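Local atomic coordinates of toxin FitB (PDB entry 2H1C), a protein that serves as the toxin of a type II toxin-antitoxin pair, a PIN-domain protein expected to cleave RNA, and with its antitoxin FitA forms a promoter-binding complex. Residues A[111-121]-A[129-137]. Residues are numbered along the deposited sequence; the frame is centred on the assembly and turned at random.
Sequences AKQHSLTVATR and ADVAVFNPW. With SO4 (sulfate ion), chain D.
Fully extended from CG to NE, with chi1 at -170°, the side chain of Arg121 runs across the indole of Trp137: its CD sits over the six-membered ring, 3.8 Å from the centroid, while the guanidinium lies flat and off-centre on the five-membered ring, the planes 8° apart. This stack leaves the outer edge of the guanidinium to a sulfate ion, probably from the crystallisation liquor; Arg121 NH1 donates to sulfate O4 at 2.8 Å and Arg121 NH2 to sulfate O2 at 2.9 Å. The Trp137 backbone is held in turn by an Asx turn, its N bonded to Asn135 OD1. At the other end, Lys112 bends at chi3 (-74°), laying CE against Val131 CG2 at 3.6 Å and bringing NZ to Ala129 O at 3.0 Å, where a Schellman motif with Asp130 at positive phi ends helix 124-128. Between these ends, Val118 N bonds to Ala132 O, Phe134 N to Val118 O (2.7 Å) and Thr120 N to Phe134 O, setting strand 133-134 beside 117-119 as the outermost strand of the chain's parallel sheet; helix 124-128 links the two as a beta-alpha-beta crossover. Val118, Val133 and Thr120 all touch Phe126, and Thr120 OG1 is hydrogen-bonded to Asp5 OD2, Asp5 being a predicted magnesium ligand. The lysine bond satisfies a helix-end carbonyl; indole face and sulfate, also bonded to Arg14, together hold the guanidinium in one plane, and the anion probably offsets part of its charge.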
loop_
_atom_site.group_PDB
_atom_site.type_symbol
_atom_site.label_atom_id
_atom_site.label_comp_id
_atom_site.label_asym_id
_atom_site.label_seq_id
_atom_site.Cartn_x
_atom_site.Cartn_y
_atom_site.Cartn_z
ATOM N N ALA A 111 -1.270 -10.895 -5.071
ATOM C CA ALA A 111 -1.054 -12.160 -5.762
ATOM C C ALA A 111 -2.192 -13.149 -5.501
ATOM O O ALA A 111 -2.693 -13.786 -6.426
ATOM C CB ALA A 111 0.280 -12.767 -5.327
ATOM N N LYS A 112 -2.617 -13.272 -4.249
ATOM C CA LYS A 112 -3.695 -14.206 -3.927
ATOM C C LYS A 112 -4.988 -13.804 -4.629
ATOM O O LYS A 112 -5.703 -14.655 -5.170
ATOM C CB LYS A 112 -3.912 -14.270 -2.407
ATOM C CG LYS A 112 -5.088 -15.145 -1.985
ATOM C CD LYS A 112 -5.077 -15.459 -0.492
ATOM C CE LYS A 112 -4.006 -16.483 -0.144
ATOM N NZ LYS A 112 -4.074 -16.945 1.281
ATOM N N GLN A 113 -5.279 -12.505 -4.631
ATOM C CA GLN A 113 -6.489 -11.989 -5.262
ATOM C C GLN A 113 -6.541 -12.306 -6.757
ATOM O O GLN A 113 -7.617 -12.573 -7.301
ATOM C CB GLN A 113 -6.567 -10.478 -5.037
ATOM C CG GLN A 113 -7.962 -9.896 -5.099
ATOM C CD GLN A 113 -8.431 -9.673 -6.504
ATOM O OE1 GLN A 113 -7.700 -9.120 -7.324
ATOM N NE2 GLN A 113 -9.662 -10.083 -6.795
ATOM N N HIS A 114 -5.374 -12.305 -7.408
ATOM C CA HIS A 114 -5.282 -12.566 -8.848
ATOM C C HIS A 114 -4.763 -13.950 -9.228
ATOM O O HIS A 114 -4.482 -14.205 -10.402
ATOM C CB HIS A 114 -4.383 -11.509 -9.495
ATOM C CG HIS A 114 -4.954 -10.133 -9.451
ATOM N ND1 HIS A 114 -5.944 -9.710 -10.315
ATOM C CD2 HIS A 114 -4.705 -9.084 -8.630
ATOM C CE1 HIS A 114 -6.278 -8.467 -10.030
ATOM N NE2 HIS A 114 -5.539 -8.061 -9.007
ATOM N N SER A 115 -4.619 -14.823 -8.236
ATOM C CA SER A 115 -4.145 -16.189 -8.451
ATOM C C SER A 115 -2.759 -16.237 -9.071
ATOM O O SER A 115 -2.500 -17.029 -9.976
ATOM C CB SER A 115 -5.124 -16.950 -9.348
ATOM O OG SER A 115 -6.387 -17.046 -8.727
ATOM N N LEU A 116 -1.859 -15.396 -8.574
ATOM C CA LEU A 116 -0.503 -15.344 -9.101
ATOM C C LEU A 116 0.520 -15.944 -8.159
ATOM O O LEU A 116 0.303 -15.994 -6.952
ATOM C CB LEU A 116 -0.100 -13.891 -9.331
ATOM C CG LEU A 116 -1.150 -13.096 -10.110
ATOM C CD1 LEU A 116 -0.731 -11.617 -10.156
ATOM C CD2 LEU A 116 -1.257 -13.647 -11.514
ATOM N N THR A 117 1.643 -16.373 -8.728
ATOM C CA THR A 117 2.758 -16.892 -7.943
ATOM C C THR A 117 3.711 -15.712 -7.778
ATOM O O THR A 117 4.036 -15.038 -8.754
ATOM C CB THR A 117 3.535 -17.981 -8.682
ATOM O OG1 THR A 117 2.693 -19.114 -8.892
ATOM C CG2 THR A 117 4.750 -18.401 -7.868
ATOM N N VAL A 118 4.152 -15.461 -6.549
ATOM C CA VAL A 118 5.073 -14.366 -6.286
ATOM C C VAL A 118 6.516 -14.796 -6.537
ATOM O O VAL A 118 6.944 -15.848 -6.050
ATOM C CB VAL A 118 4.980 -13.888 -4.811
ATOM C CG1 VAL A 118 6.036 -12.796 -4.551
ATOM C CG2 VAL A 118 3.581 -13.335 -4.522
ATOM N N ALA A 119 7.251 -14.014 -7.324
ATOM C CA ALA A 119 8.660 -14.306 -7.583
ATOM C C ALA A 119 9.410 -13.366 -6.633
ATOM O O ALA A 119 9.268 -12.137 -6.730
ATOM C CB ALA A 119 9.015 -13.983 -9.038
ATOM N N THR A 120 10.210 -13.933 -5.731
ATOM C CA THR A 120 10.938 -13.124 -4.748
ATOM C C THR A 120 12.113 -13.873 -4.138
ATOM O O THR A 120 12.111 -15.096 -4.097
ATOM C CB THR A 120 10.022 -12.724 -3.588
ATOM O OG1 THR A 120 10.766 -11.966 -2.625
ATOM C CG2 THR A 120 9.453 -13.965 -2.916
ATOM N N ARG A 121 13.106 -13.127 -3.665
ATOM C CA ARG A 121 14.275 -13.740 -3.038
ATOM C C ARG A 121 13.946 -14.134 -1.594
ATOM O O ARG A 121 14.481 -15.112 -1.066
ATOM C CB ARG A 121 15.442 -12.759 -3.039
ATOM C CG ARG A 121 16.767 -13.399 -2.622
ATOM C CD ARG A 121 17.917 -12.415 -2.730
ATOM N NE ARG A 121 19.209 -13.100 -2.679
ATOM C CZ ARG A 121 20.381 -12.487 -2.809
ATOM N NH1 ARG A 121 20.427 -11.175 -2.998
ATOM N NH2 ARG A 121 21.507 -13.186 -2.760
ATOM N N ALA A 129 1.789 -16.405 4.247
ATOM C CA ALA A 129 0.576 -15.835 3.666
ATOM C C ALA A 129 -0.175 -16.914 2.886
ATOM O O ALA A 129 -1.265 -16.674 2.367
ATOM C CB ALA A 129 0.934 -14.672 2.740
ATOM N N ASP A 130 0.406 -18.108 2.810
ATOM C CA ASP A 130 -0.219 -19.206 2.080
ATOM C C ASP A 130 -0.430 -18.845 0.610
ATOM O O ASP A 130 -1.474 -19.148 0.021
ATOM C CB ASP A 130 -1.566 -19.575 2.719
ATOM C CG ASP A 130 -1.409 -20.438 3.964
ATOM O OD1 ASP A 130 -0.969 -21.604 3.827
ATOM O OD2 ASP A 130 -1.727 -19.951 5.076
ATOM N N VAL A 131 0.557 -18.176 0.021
ATOM C CA VAL A 131 0.475 -17.801 -1.388
ATOM C C VAL A 131 1.617 -18.509 -2.107
ATOM O O VAL A 131 2.689 -18.690 -1.534
ATOM C CB VAL A 131 0.605 -16.263 -1.583
ATOM C CG1 VAL A 131 0.608 -15.920 -3.056
ATOM C CG2 VAL A 131 -0.558 -15.558 -0.900
ATOM N N ALA A 132 1.385 -18.928 -3.347
ATOM C CA ALA A 132 2.429 -19.619 -4.106
ATOM C C ALA A 132 3.624 -18.690 -4.312
ATOM O O ALA A 132 3.459 -17.485 -4.536
ATOM C CB ALA A 132 1.889 -20.067 -5.443
ATOM N N VAL A 133 4.826 -19.244 -4.244
ATOM C CA VAL A 133 6.001 -18.419 -4.421
ATOM C C VAL A 133 7.110 -19.140 -5.153
ATOM O O VAL A 133 7.171 -20.379 -5.161
ATOM C CB VAL A 133 6.532 -17.917 -3.055
ATOM C CG1 VAL A 133 5.482 -17.081 -2.390
ATOM C CG2 VAL A 133 6.895 -19.098 -2.159
ATOM N N PHE A 134 7.973 -18.363 -5.796
ATOM C CA PHE A 134 9.105 -18.939 -6.494
ATOM C C PHE A 134 10.309 -18.036 -6.307
ATOM O O PHE A 134 10.221 -16.822 -6.493
ATOM C CB PHE A 134 8.827 -19.116 -7.985
ATOM C CG PHE A 134 10.004 -19.669 -8.739
ATOM C CD1 PHE A 134 10.446 -20.969 -8.501
ATOM C CD2 PHE A 134 10.708 -18.873 -9.634
ATOM C CE1 PHE A 134 11.582 -21.468 -9.143
ATOM C CE2 PHE A 134 11.842 -19.358 -10.280
ATOM C CZ PHE A 134 12.280 -20.658 -10.036
ATOM N N ASN A 135 11.428 -18.636 -5.907
ATOM C CA ASN A 135 12.671 -17.901 -5.682
ATOM C C ASN A 135 13.574 -18.190 -6.881
ATOM O O ASN A 135 14.125 -19.286 -6.983
ATOM C CB ASN A 135 13.349 -18.394 -4.394
ATOM C CG ASN A 135 14.611 -17.628 -4.069
ATOM O OD1 ASN A 135 15.232 -17.021 -4.945
ATOM N ND2 ASN A 135 15.005 -17.651 -2.802
ATOM N N PRO A 136 13.723 -17.218 -7.811
ATOM C CA PRO A 136 14.572 -17.431 -8.990
ATOM C C PRO A 136 16.065 -17.653 -8.719
ATOM O O PRO A 136 16.832 -17.915 -9.652
ATOM C CB PRO A 136 14.311 -16.186 -9.845
ATOM C CG PRO A 136 14.018 -15.131 -8.830
ATOM C CD PRO A 136 13.134 -15.866 -7.824
ATOM N N TRP A 137 16.490 -17.529 -7.461
ATOM C CA TRP A 137 17.893 -17.783 -7.145
ATOM C C TRP A 137 18.096 -19.303 -7.120
ATOM O O TRP A 137 19.235 -19.790 -7.124
ATOM C CB TRP A 137 18.280 -17.153 -5.794
ATOM C CG TRP A 137 18.799 -15.759 -5.918
ATOM C CD1 TRP A 137 20.108 -15.359 -5.847
ATOM C CD2 TRP A 137 18.031 -14.567 -6.149
ATOM N NE1 TRP A 137 20.196 -14.001 -6.022
ATOM C CE2 TRP A 137 18.944 -13.493 -6.212
ATOM C CE3 TRP A 137 16.669 -14.310 -6.313
ATOM C CZ2 TRP A 137 18.528 -12.169 -6.431
ATOM C CZ3 TRP A 137 16.257 -12.998 -6.530
ATOM C CH2 TRP A 137 17.184 -11.946 -6.590
HETATM S S SO4 D . 24.195 -10.639 -3.012
HETATM O O1 SO4 D . 24.469 -9.338 -2.568
HETATM O O2 SO4 D . 23.792 -11.549 -1.919
HETATM O O3 SO4 D . 25.302 -11.299 -3.587
HETATM O O4 SO4 D . 23.030 -10.645 -3.815
#